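Local coordinates for protein pilotin OutS (Dickeya dadantii, PDB 3UTK) that acts as the pilot lipoprotein of the type II secretion system, interacting with the secretin OutD, and is required to move pectate lyases and cellulases across the outer membrane, at residues Ser45-Leu50 against Gly88-Leu93; Leu57-Glu62 against Asn99-Leu104; Asp65-Gly70 against Asp127-Val132; Asn78-Val81 against Asp86-Arg89. All blocks are in the same frame, centred on the assembly; numbering follows the deposited sequence.

Contact 1 (Ser45-Leu50 against Gly88-Leu93)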
loop_
_atom_site.group_PDB
_atom_site.type_symbol
_atom_site.label_atom_id
_atom_site.label_comp_id
_atom_site.label_asym_id
_atom_site.label_seq_id
_atom_site.Cartn_x
_atom_site.Cartn_y
_atom_site.Cartn_z
ATOM N N SER A 45 -1.920 9.404 -4.214
ATOM C CA SER A 45 -1.144 9.414 -2.979
ATOM C C SER A 45 -1.690 8.422 -1.960
ATOM O O SER A 45 -0.929 7.797 -1.214
ATOM C CB SER A 45 -1.153 10.812 -2.371
ATOM O OG SER A 45 -0.338 11.685 -3.124
ATOM N N GLN A 46 -3.011 8.294 -1.923
ATOM C CA GLN A 46 -3.652 7.398 -0.970
ATOM C C GLN A 46 -3.361 5.940 -1.302
ATOM O O GLN A 46 -3.055 5.149 -0.414
ATOM C CB GLN A 46 -5.165 7.654 -0.901
ATOM C CG GLN A 46 -5.522 8.973 -0.219
ATOM C CD GLN A 46 -7.003 9.124 0.085
ATOM O OE1 GLN A 46 -7.809 8.232 -0.189
ATOM N NE2 GLN A 46 -7.367 10.265 0.659
ATOM N N LEU A 47 -3.461 5.587 -2.582
ATOM C CA LEU A 47 -3.190 4.217 -3.011
ATOM C C LEU A 47 -1.729 3.849 -2.790
ATOM O O LEU A 47 -1.426 2.738 -2.349
ATOM C CB LEU A 47 -3.557 4.025 -4.480
ATOM C CG LEU A 47 -5.024 4.293 -4.807
ATOM C CD1 LEU A 47 -5.276 4.126 -6.303
ATOM C CD2 LEU A 47 -5.922 3.377 -3.999
ATOM N N ALA A 48 -0.832 4.788 -3.092
ATOM C CA ALA A 48 0.600 4.551 -2.967
ATOM C C ALA A 48 0.966 4.302 -1.515
ATOM O O ALA A 48 1.833 3.481 -1.215
ATOM C CB ALA A 48 1.405 5.732 -3.535
ATOM N N SER A 49 0.293 5.013 -0.619
ATOM C CA SER A 49 0.493 4.822 0.811
ATOM C C SER A 49 0.107 3.408 1.265
ATOM O O SER A 49 0.786 2.804 2.097
ATOM C CB SER A 49 -0.290 5.877 1.598
ATOM O OG SER A 49 -0.225 5.631 2.994
ATOM N N LEU A 50 -0.985 2.883 0.717
ATOM C CA LEU A 50 -1.446 1.539 1.060
ATOM C C LEU A 50 -0.472 0.502 0.512
ATOM O O LEU A 50 -0.136 -0.455 1.183
ATOM C CB LEU A 50 -2.856 1.287 0.506
ATOM C CG LEU A 50 -4.021 1.974 1.226
ATOM C CD1 LEU A 50 -5.313 1.858 0.413
ATOM C CD2 LEU A 50 -4.218 1.398 2.622
ATOM N N GLY A 88 -7.273 5.687 -15.009
ATOM C CA GLY A 88 -6.499 6.100 -16.161
ATOM C C GLY A 88 -5.449 7.118 -15.765
ATOM O O GLY A 88 -4.390 7.192 -16.385
ATOM N N ARG A 89 -5.740 7.891 -14.719
ATOM C CA ARG A 89 -4.874 8.995 -14.304
ATOM C C ARG A 89 -3.816 8.560 -13.298
ATOM O O ARG A 89 -3.191 9.399 -12.652
ATOM C CB ARG A 89 -5.703 10.144 -13.711
ATOM C CG ARG A 89 -6.618 10.854 -14.713
ATOM C CD ARG A 89 -7.254 12.105 -14.107
ATOM N NE ARG A 89 -6.256 13.115 -13.758
ATOM C CZ ARG A 89 -6.525 14.248 -13.114
ATOM N NH1 ARG A 89 -7.766 14.525 -12.737
ATOM N NH2 ARG A 89 -5.548 15.104 -12.840
ATOM N N TYR A 90 -3.604 7.252 -13.189
ATOM C CA TYR A 90 -2.784 6.690 -12.119
ATOM C C TYR A 90 -1.322 6.423 -12.487
ATOM O O TYR A 90 -0.586 5.838 -11.694
ATOM C CB TYR A 90 -3.428 5.409 -11.576
ATOM C CG TYR A 90 -4.618 5.662 -10.687
ATOM C CD1 TYR A 90 -5.065 6.955 -10.440
ATOM C CD2 TYR A 90 -5.288 4.609 -10.077
ATOM C CE1 TYR A 90 -6.160 7.188 -9.623
ATOM C CE2 TYR A 90 -6.374 4.835 -9.258
ATOM C CZ TYR A 90 -6.804 6.124 -9.033
ATOM O OH TYR A 90 -7.888 6.345 -8.216
ATOM N N GLN A 91 -0.905 6.872 -13.668
ATOM C CA GLN A 91 0.440 6.600 -14.190
ATOM C C GLN A 91 1.562 6.566 -13.141
ATOM O O GLN A 91 2.458 5.708 -13.191
ATOM C CB GLN A 91 0.789 7.597 -15.304
ATOM C CG GLN A 91 0.026 7.366 -16.601
ATOM C CD GLN A 91 -1.291 8.122 -16.658
ATOM O OE1 GLN A 91 -1.637 8.866 -15.741
ATOM N NE2 GLN A 91 -2.026 7.941 -17.746
ATOM N N SER A 92 1.504 7.488 -12.187
ATOM C CA SER A 92 2.569 7.641 -11.206
ATOM C C SER A 92 2.352 6.818 -9.935
ATOM O O SER A 92 2.707 7.272 -8.845
ATOM C CB SER A 92 2.718 9.115 -10.830
ATOM O OG SER A 92 1.515 9.612 -10.268
ATOM N N LEU A 93 1.810 5.607 -10.064
ATOM C CA LEU A 93 1.499 4.794 -8.873
ATOM C C LEU A 93 2.615 3.853 -8.378
ATOM O O LEU A 93 2.945 3.858 -7.192
ATOM C CB LEU A 93 0.180 4.011 -9.046
ATOM C CG LEU A 93 -0.229 3.159 -7.829
ATOM C CD1 LEU A 93 -0.347 4.006 -6.567
ATOM C CD2 LEU A 93 -1.528 2.379 -8.073
#

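Contact 2 (Leu57-Glu62 against Asn99-Leu104)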
loop_
_atom_site.group_PDB
_atom_site.type_symbol
_atom_site.label_atom_id
_atom_site.label_comp_id
_atom_site.label_asym_id
_atom_site.label_seq_id
_atom_site.Cartn_x
_atom_site.Cartn_y
_atom_site.Cartn_z
ATOM N N LEU A 57 4.995 -4.274 5.514
ATOM C CA LEU A 57 4.601 -5.414 6.326
ATOM C C LEU A 57 5.281 -6.680 5.812
ATOM O O LEU A 57 5.814 -7.463 6.590
ATOM C CB LEU A 57 3.082 -5.604 6.339
ATOM C CG LEU A 57 2.251 -4.642 7.197
ATOM C CD1 LEU A 57 0.740 -4.852 6.988
ATOM C CD2 LEU A 57 2.592 -4.788 8.685
ATOM N N ARG A 58 5.263 -6.879 4.499
ATOM C CA ARG A 58 5.840 -8.101 3.945
ATOM C C ARG A 58 7.340 -8.176 4.219
ATOM O O ARG A 58 7.849 -9.208 4.655
ATOM C CB ARG A 58 5.580 -8.214 2.433
ATOM C CG ARG A 58 5.959 -9.581 1.843
ATOM C CD ARG A 58 5.868 -9.581 0.322
ATOM N NE ARG A 58 6.957 -8.818 -0.271
ATOM C CZ ARG A 58 6.802 -7.822 -1.135
ATOM N NH1 ARG A 58 5.588 -7.456 -1.526
ATOM N NH2 ARG A 58 7.871 -7.187 -1.607
ATOM N N VAL A 59 8.051 -7.085 3.953
ATOM C CA VAL A 59 9.508 -7.113 3.993
ATOM C C VAL A 59 10.081 -6.881 5.394
ATOM O O VAL A 59 10.988 -7.602 5.826
ATOM C CB VAL A 59 10.121 -6.106 2.991
ATOM C CG1 VAL A 59 11.645 -6.093 3.103
ATOM C CG2 VAL A 59 9.676 -6.443 1.568
ATOM N N GLN A 60 9.560 -5.879 6.099
ATOM C CA GLN A 60 10.114 -5.500 7.400
ATOM C C GLN A 60 9.466 -6.271 8.543
ATOM O O GLN A 60 10.082 -6.497 9.589
ATOM C CB GLN A 60 9.959 -3.985 7.637
ATOM C CG GLN A 60 10.557 -3.111 6.527
ATOM C CD GLN A 60 12.055 -3.302 6.373
ATOM O OE1 GLN A 60 12.570 -3.404 5.259
ATOM N NE2 GLN A 60 12.763 -3.332 7.490
ATOM N N CYS A 61 8.219 -6.677 8.351
ATOM C CA CYS A 61 7.447 -7.279 9.442
ATOM C C CYS A 61 7.226 -8.772 9.237
ATOM O O CYS A 61 6.432 -9.408 9.949
ATOM C CB CYS A 61 6.105 -6.553 9.581
ATOM S SG CYS A 61 6.272 -4.740 9.806
ATOM N N GLU A 62 7.961 -9.326 8.283
ATOM C CA GLU A 62 7.932 -10.758 7.965
ATOM C C GLU A 62 6.521 -11.275 7.716
ATOM O O GLU A 62 6.232 -12.432 8.016
ATOM C CB GLU A 62 8.560 -11.586 9.093
ATOM C CG GLU A 62 9.893 -11.076 9.577
ATOM C CD GLU A 62 10.944 -11.135 8.506
ATOM O OE1 GLU A 62 10.699 -11.804 7.481
ATOM O OE2 GLU A 62 12.012 -10.513 8.686
ATOM N N ASN A 99 8.864 4.814 -3.630
ATOM C CA ASN A 99 9.447 5.990 -2.973
ATOM C C ASN A 99 8.949 6.165 -1.542
ATOM O O ASN A 99 9.727 6.460 -0.634
ATOM C CB ASN A 99 9.174 7.261 -3.775
ATOM C CG ASN A 99 9.975 7.322 -5.056
ATOM O OD1 ASN A 99 9.757 8.195 -5.901
ATOM N ND2 ASN A 99 10.908 6.389 -5.213
ATOM N N LEU A 100 7.644 5.986 -1.348
ATOM C CA LEU A 100 7.042 6.083 -0.020
ATOM C C LEU A 100 7.513 4.957 0.897
ATOM O O LEU A 100 7.682 5.153 2.093
ATOM C CB LEU A 100 5.510 6.072 -0.115
ATOM C CG LEU A 100 4.798 7.325 -0.635
ATOM C CD1 LEU A 100 3.306 7.062 -0.729
ATOM C CD2 LEU A 100 5.076 8.543 0.251
ATOM N N TYR A 101 7.717 3.771 0.330
ATOM C CA TYR A 101 8.261 2.655 1.095
ATOM C C TYR A 101 9.669 3.002 1.568
ATOM O O TYR A 101 10.001 2.823 2.734
ATOM C CB TYR A 101 8.254 1.362 0.261
ATOM C CG TYR A 101 9.081 0.243 0.858
ATOM C CD1 TYR A 101 8.637 -0.455 1.973
ATOM C CD2 TYR A 101 10.311 -0.107 0.312
ATOM C CE1 TYR A 101 9.388 -1.470 2.526
ATOM C CE2 TYR A 101 11.068 -1.124 0.860
ATOM C CZ TYR A 101 10.604 -1.802 1.968
ATOM O OH TYR A 101 11.353 -2.813 2.524
ATOM N N GLN A 102 10.494 3.516 0.666
ATOM C CA GLN A 102 11.843 3.911 1.054
ATOM C C GLN A 102 11.803 4.998 2.130
ATOM O O GLN A 102 12.654 5.031 3.023
ATOM C CB GLN A 102 12.643 4.376 -0.166
ATOM C CG GLN A 102 12.935 3.271 -1.173
ATOM C CD GLN A 102 13.782 2.148 -0.590
ATOM O OE1 GLN A 102 13.636 0.982 -0.963
ATOM N NE2 GLN A 102 14.670 2.496 0.325
ATOM N N GLY A 103 10.810 5.877 2.047
ATOM C CA GLY A 103 10.631 6.929 3.037
ATOM C C GLY A 103 10.316 6.369 4.417
ATOM O O GLY A 103 10.842 6.847 5.431
ATOM N N LEU A 104 9.453 5.354 4.457
ATOM C CA LEU A 104 9.104 4.682 5.712
ATOM C C LEU A 104 10.351 4.139 6.408
ATOM O O LEU A 104 10.529 4.319 7.619
ATOM C CB LEU A 104 8.111 3.532 5.461
ATOM C CG LEU A 104 6.633 3.846 5.171
ATOM C CD1 LEU A 104 5.875 2.606 4.690
ATOM C CD2 LEU A 104 5.941 4.429 6.386
#

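Contact 3 (Asp65-Gly70 against Asp127-Val132)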
loop_
_atom_site.group_PDB
_atom_site.type_symbol
_atom_site.label_atom_id
_atom_site.label_comp_id
_atom_site.label_asym_id
_atom_site.label_seq_id
_atom_site.Cartn_x
_atom_site.Cartn_y
_atom_site.Cartn_z
ATOM N N ASP A 65 2.777 -13.936 4.384
ATOM C CA ASP A 65 1.481 -14.324 3.833
ATOM C C ASP A 65 1.021 -13.332 2.769
ATOM O O ASP A 65 0.080 -13.595 2.021
ATOM C CB ASP A 65 0.418 -14.470 4.939
ATOM C CG ASP A 65 0.293 -13.224 5.822
ATOM O OD1 ASP A 65 1.330 -12.649 6.238
ATOM O OD2 ASP A 65 -0.857 -12.830 6.107
ATOM N N LEU A 66 1.693 -12.189 2.697
ATOM C CA LEU A 66 1.346 -11.174 1.708
ATOM C C LEU A 66 2.069 -11.429 0.390
ATOM O O LEU A 66 3.179 -11.971 0.377
ATOM C CB LEU A 66 1.653 -9.763 2.248
ATOM C CG LEU A 66 0.956 -9.399 3.558
ATOM C CD1 LEU A 66 1.203 -7.944 3.888
ATOM C CD2 LEU A 66 -0.543 -9.657 3.482
ATOM N N PRO A 67 1.435 -11.051 -0.730
ATOM C CA PRO A 67 1.933 -11.319 -2.083
ATOM C C PRO A 67 2.931 -10.279 -2.576
ATOM O O PRO A 67 3.286 -9.354 -1.838
ATOM C CB PRO A 67 0.657 -11.253 -2.926
ATOM C CG PRO A 67 -0.160 -10.219 -2.226
ATOM C CD PRO A 67 0.100 -10.427 -0.751
ATOM N N ASP A 68 3.366 -10.431 -3.822
ATOM C CA ASP A 68 4.398 -9.567 -4.393
ATOM C C ASP A 68 3.881 -8.161 -4.699
ATOM O O ASP A 68 2.681 -7.907 -4.644
ATOM C CB ASP A 68 5.005 -10.213 -5.645
ATOM C CG ASP A 68 3.965 -10.543 -6.693
ATOM O OD1 ASP A 68 3.214 -9.635 -7.087
ATOM O OD2 ASP A 68 3.892 -11.717 -7.123
ATOM N N ASP A 69 4.797 -7.251 -5.018
ATOM C CA ASP A 69 4.447 -5.856 -5.270
ATOM C C ASP A 69 3.387 -5.719 -6.361
ATOM O O ASP A 69 2.492 -4.880 -6.266
ATOM C CB ASP A 69 5.693 -5.047 -5.664
ATOM C CG ASP A 69 6.739 -4.988 -4.557
ATOM O OD1 ASP A 69 6.462 -5.430 -3.415
ATOM O OD2 ASP A 69 7.845 -4.480 -4.834
ATOM N N GLY A 70 3.499 -6.538 -7.402
ATOM C CA GLY A 70 2.556 -6.495 -8.510
ATOM C C GLY A 70 1.140 -6.791 -8.051
ATOM O O GLY A 70 0.190 -6.126 -8.468
ATOM N N ASP A 127 -7.387 -7.813 3.572
ATOM C CA ASP A 127 -8.539 -8.649 3.211
ATOM C C ASP A 127 -8.842 -8.569 1.709
ATOM O O ASP A 127 -9.148 -9.581 1.061
ATOM C CB ASP A 127 -9.778 -8.234 4.003
ATOM C CG ASP A 127 -9.798 -8.807 5.410
ATOM O OD1 ASP A 127 -8.877 -9.572 5.769
ATOM O OD2 ASP A 127 -10.754 -8.501 6.156
ATOM N N ALA A 128 -8.759 -7.360 1.166
ATOM C CA ALA A 128 -9.002 -7.125 -0.257
ATOM C C ALA A 128 -7.984 -7.871 -1.111
ATOM O O ALA A 128 -8.268 -8.294 -2.234
ATOM C CB ALA A 128 -8.949 -5.634 -0.555
ATOM N N MET A 129 -6.788 -8.027 -0.570
ATOM C CA MET A 129 -5.710 -8.692 -1.278
ATOM C C MET A 129 -5.974 -10.167 -1.534
ATOM O O MET A 129 -5.473 -10.730 -2.500
ATOM C CB MET A 129 -4.429 -8.552 -0.473
ATOM C CG MET A 129 -3.311 -7.919 -1.212
ATOM S SD MET A 129 -2.015 -7.613 -0.013
ATOM C CE MET A 129 -2.201 -5.854 0.263
ATOM N N ARG A 130 -6.737 -10.803 -0.655
ATOM C CA ARG A 130 -7.084 -12.205 -0.851
ATOM C C ARG A 130 -7.895 -12.413 -2.119
ATOM O O ARG A 130 -7.675 -13.370 -2.857
ATOM C CB ARG A 130 -7.867 -12.728 0.341
ATOM C CG ARG A 130 -7.108 -12.610 1.622
ATOM C CD ARG A 130 -7.284 -13.852 2.447
ATOM N NE ARG A 130 -6.947 -13.590 3.831
ATOM C CZ ARG A 130 -7.294 -14.383 4.835
ATOM N NH1 ARG A 130 -7.982 -15.490 4.593
ATOM N NH2 ARG A 130 -6.952 -14.066 6.073
ATOM N N THR A 131 -8.836 -11.510 -2.366
ATOM C CA THR A 131 -9.712 -11.629 -3.524
ATOM C C THR A 131 -8.920 -11.479 -4.820
ATOM O O THR A 131 -9.393 -11.846 -5.894
ATOM C CB THR A 131 -10.837 -10.579 -3.481
ATOM O OG1 THR A 131 -10.303 -9.288 -3.794
ATOM C CG2 THR A 131 -11.469 -10.539 -2.099
ATOM N N VAL A 132 -7.709 -10.945 -4.709
ATOM C CA VAL A 132 -6.850 -10.735 -5.869
ATOM C C VAL A 132 -5.910 -11.920 -6.080
ATOM O O VAL A 132 -5.559 -12.255 -7.211
ATOM C CB VAL A 132 -6.008 -9.455 -5.716
ATOM C CG1 VAL A 132 -5.288 -9.134 -7.020
ATOM C CG2 VAL A 132 -6.888 -8.291 -5.294
#

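Contact 4 (Asn78-Val81 against Asp86-Arg89)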
loop_
_atom_site.group_PDB
_atom_site.type_symbol
_atom_site.label_atom_id
_atom_site.label_comp_id
_atom_site.label_asym_id
_atom_site.label_seq_id
_atom_site.Cartn_x
_atom_site.Cartn_y
_atom_site.Cartn_z
ATOM N N ASN A 78 -7.773 -2.193 -7.848
ATOM C CA ASN A 78 -9.124 -2.740 -7.689
ATOM C C ASN A 78 -9.964 -1.956 -6.690
ATOM O O ASN A 78 -11.142 -1.691 -6.927
ATOM C CB ASN A 78 -9.077 -4.216 -7.296
ATOM C CG ASN A 78 -8.799 -5.125 -8.481
ATOM O OD1 ASN A 78 -8.650 -4.660 -9.610
ATOM N ND2 ASN A 78 -8.715 -6.426 -8.225
ATOM N N VAL A 79 -9.361 -1.604 -5.561
ATOM C CA VAL A 79 -10.029 -0.741 -4.595
ATOM C C VAL A 79 -10.433 0.585 -5.250
ATOM O O VAL A 79 -11.548 1.066 -5.054
ATOM C CB VAL A 79 -9.138 -0.490 -3.364
ATOM C CG1 VAL A 79 -9.703 0.639 -2.507
ATOM C CG2 VAL A 79 -9.000 -1.773 -2.556
ATOM N N ALA A 80 -9.532 1.163 -6.042
ATOM C CA ALA A 80 -9.830 2.398 -6.761
ATOM C C ALA A 80 -11.046 2.236 -7.676
ATOM O O ALA A 80 -11.918 3.102 -7.725
ATOM C CB ALA A 80 -8.609 2.864 -7.562
ATOM N N VAL A 81 -11.106 1.121 -8.399
ATOM C CA VAL A 81 -12.238 0.855 -9.279
ATOM C C VAL A 81 -13.533 0.743 -8.479
ATOM O O VAL A 81 -14.572 1.275 -8.881
ATOM C CB VAL A 81 -12.008 -0.402 -10.136
ATOM C CG1 VAL A 81 -13.286 -0.785 -10.888
ATOM C CG2 VAL A 81 -10.873 -0.157 -11.129
ATOM N N ASP A 86 -11.088 7.176 -11.363
ATOM C CA ASP A 86 -10.519 7.040 -12.701
ATOM C C ASP A 86 -9.097 6.485 -12.643
ATOM O O ASP A 86 -8.157 7.192 -12.275
ATOM C CB ASP A 86 -10.538 8.386 -13.432
ATOM C CG ASP A 86 -10.050 8.277 -14.862
ATOM O OD1 ASP A 86 -9.878 7.138 -15.343
ATOM O OD2 ASP A 86 -9.852 9.329 -15.512
ATOM N N THR A 87 -8.947 5.218 -13.015
ATOM C CA THR A 87 -7.664 4.534 -12.921
ATOM C C THR A 87 -6.821 4.763 -14.171
ATOM O O THR A 87 -5.789 4.121 -14.375
ATOM C CB THR A 87 -7.847 3.027 -12.648
ATOM O OG1 THR A 87 -8.679 2.854 -11.494
ATOM C CG2 THR A 87 -6.505 2.362 -12.380
ATOM N N GLY A 88 -7.273 5.687 -15.009
ATOM C CA GLY A 88 -6.499 6.100 -16.161
ATOM C C GLY A 88 -5.449 7.118 -15.765
ATOM O O GLY A 88 -4.390 7.192 -16.385
ATOM N N ARG A 89 -5.740 7.891 -14.719
ATOM C CA ARG A 89 -4.874 8.995 -14.304
ATOM C C ARG A 89 -3.816 8.560 -13.298
ATOM O O ARG A 89 -3.191 9.399 -12.652
ATOM C CB ARG A 89 -5.703 10.144 -13.711
ATOM C CG ARG A 89 -6.618 10.854 -14.713
ATOM C CD ARG A 89 -7.254 12.105 -14.107
ATOM N NE ARG A 89 -6.256 13.115 -13.758
ATOM C CZ ARG A 89 -6.525 14.248 -13.114
ATOM N NH1 ARG A 89 -7.766 14.525 -12.737
ATOM N NH2 ARG A 89 -5.548 15.104 -12.840
#

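Contact 1 (Ser45-Leu50 against Gly88-Leu93)
L47 of helix 40-60 meets L93 with its CB and Y90 with its CD1. CB lies 3.8 Å from L93 CD1. CG stands beside the backbone N (chi1 -60°), and the extended chi2 (178°) carries CD1 away from CA to the phenol ring, where it comes to 3.2 Å from Y90 CE2. That is close for two carbons, so a tight fit is suggested, though the exact value is doubtful. The same methyl stays within van der Waals range of the neighbouring ring atoms, with Y90 CZ 3.7 Å from L47 CD1, and the two side chains cross at roughly a right angle. L93 serves the next residue of the helix as well: its CD1 sits 3.6 Å from A48 N and 3.9 Å from A48 CB. A type I beta turn from Y90 to L93 brings both side chains of the loop to the same helix, the A48 and L93 CA atoms being 6.0 Å apart. The Y90 hydroxyl is hydrogen-bonded to Q43 on helix 40-60, and A80 of helix 69-82 touches both L47 and Y90. All four touching residues are buried and no hydrogen bond crosses between the segments, which implies cohesion by apolar fit, with the phenol's polar end satisfied by Q43.

Contact 2 (Leu57-Glu62 against Asn99-Leu104)
V59 and Y101 face each other over a wide backbone gap, their CA atoms 10.3 Å apart, with Q60 and L104 at a similar 10.4 Å, so the last turn of helix 40-60 and helix 94-106 meet through side chains alone. Y101 supplies the length. Its CG stands anti to the backbone N (chi1 167°), which sends the ring across to the other helix, and the hydroxyl does nearly all the touching. Y101 OH lies 3.3 Å from V59 CG1 and 3.5 Å from V59 CB, the valine and the tyrosine side chains crossing at about a right angle. Q60 comes to the same oxygen by a different route: a bend at chi2 (-62°) brings Q60 OE1 to 3.1 Å from Y101 OH. The amide and ring planes are 47° apart, so the two flat groups are not stacked. The tyrosine is buried, whereas V59 is exposed, placing the phenol end where the interior meets the surface. K55, one turn earlier on helix 40-60, also touches Y101, and K111 of helix 111-121 touches Q60. The next residue, C61, forms a disulfide with C115, tying this part of the chain covalently to helix 111-121. A long aromatic side chain spanning two separated helices, next to a disulfide to a third, belongs here to an all-helical fold of nested, perpendicular helical hairpins.

Contact 3 (Asp65-Gly70 against Asp127-Val132)
P67 and L66 lie in the turn of a helical hairpin, the connection from helix 40-60 into helix 69-82, and they meet M129 of the C-terminal helix 123-131. The nearest backbone approach, between L66 CA and M129 CA, is 8.1 Å, so the methionine side chain bridges the distance. M129 SD lies 3.6 Å from P67 CD, and M129 CG is 4.0 Å from P67 CG, so the thioether chain runs against the CG-CD edge of the pyrrolidine ring. L66 adds a looser touch, its CD2 4.3 Å from the same sulfur. The chi1 of M129, -123°, is away from staggered values, which suggests a side chain shaped by its surroundings; a bend at chi3 turns its end. Those surroundings include S54 on helix 40-60 and T75 on helix 69-82, and they leave M129 buried although the touching area is small.

Immediately after the proline, D68 occupies the N-cap of helix 69-82, its OD1 accepting a hydrogen bond from the backbone N of T71. D65, before the pair, is in a salt bridge with R63, while the opposite charge on R130 stays apart, D65 OD2 being 6.2 Å from R130 NH2. Near the end of helix 123-131 the T131 hydroxyl turns back on its own helix: OG1 donates to A128 O at 2.8 Å, the C=O...donor angle 144° and the donor tilted 18° from the carbonyl plane.

Contact 4 (Asn78-Val81 against Asp86-Arg89)
T87 touches A80 and V81 from within an Asx turn that overlaps a type I beta turn, D86 to R89, in the loop after helix 69-82. The chain thus folds back on the end of the helix it has just left: A80 CA and T87 CA are 6.9 Å apart. Contact falls to one atom of the threonine. With chi1 at -53°, OG1 sits beside the backbone N and is directed at the helix, where it lies 3.7 Å from V81 CG2 and 3.9 Å from A80 CB. Both neighbours are methyl groups, and no hydrogen-bond partner is modelled for this hydroxyl, so its burial here is probably paid for in polar energy. V81 and T87 cross at about a right angle, and A80 also touches W85.

D86 closes the turn with its own side chain. Its OD1 accepts from G88 N at 3.0 Å with an N-H...O angle of 156°, the amide arriving from above the carboxylate plane, 59° out of it. The CB of D86 is directed away from the helix, and T87 makes the contact. This is an Asx turn overlapping a type I beta turn, here shaping a turn within the connection between helix 69-82 and helix 94-106.

Helix 40-60 ties contacts 1 and 2 together although their centres are about 17 Å apart: A48 CB of contact 1 lies 3.6 Å from L100 CD1 of contact 2. Contacts 1 and 4 are closer, about 9 Å between centres, and share G88 and R89; A80 CB approaches Y90 CE2 to 3.4 Å, merging them into one cluster. Contacts 2 and 3 are joined by charge, R58 NH2 making a salt bridge of 2.9 Å to D69 OD1, while R58 NH1 probably hydrogen-bonds P67 O. V132 and N78 touch between contacts 3 and 4. Contacts 2 and 4 lie on opposite sides of the chain's centre, about 14 Å between nearest atoms.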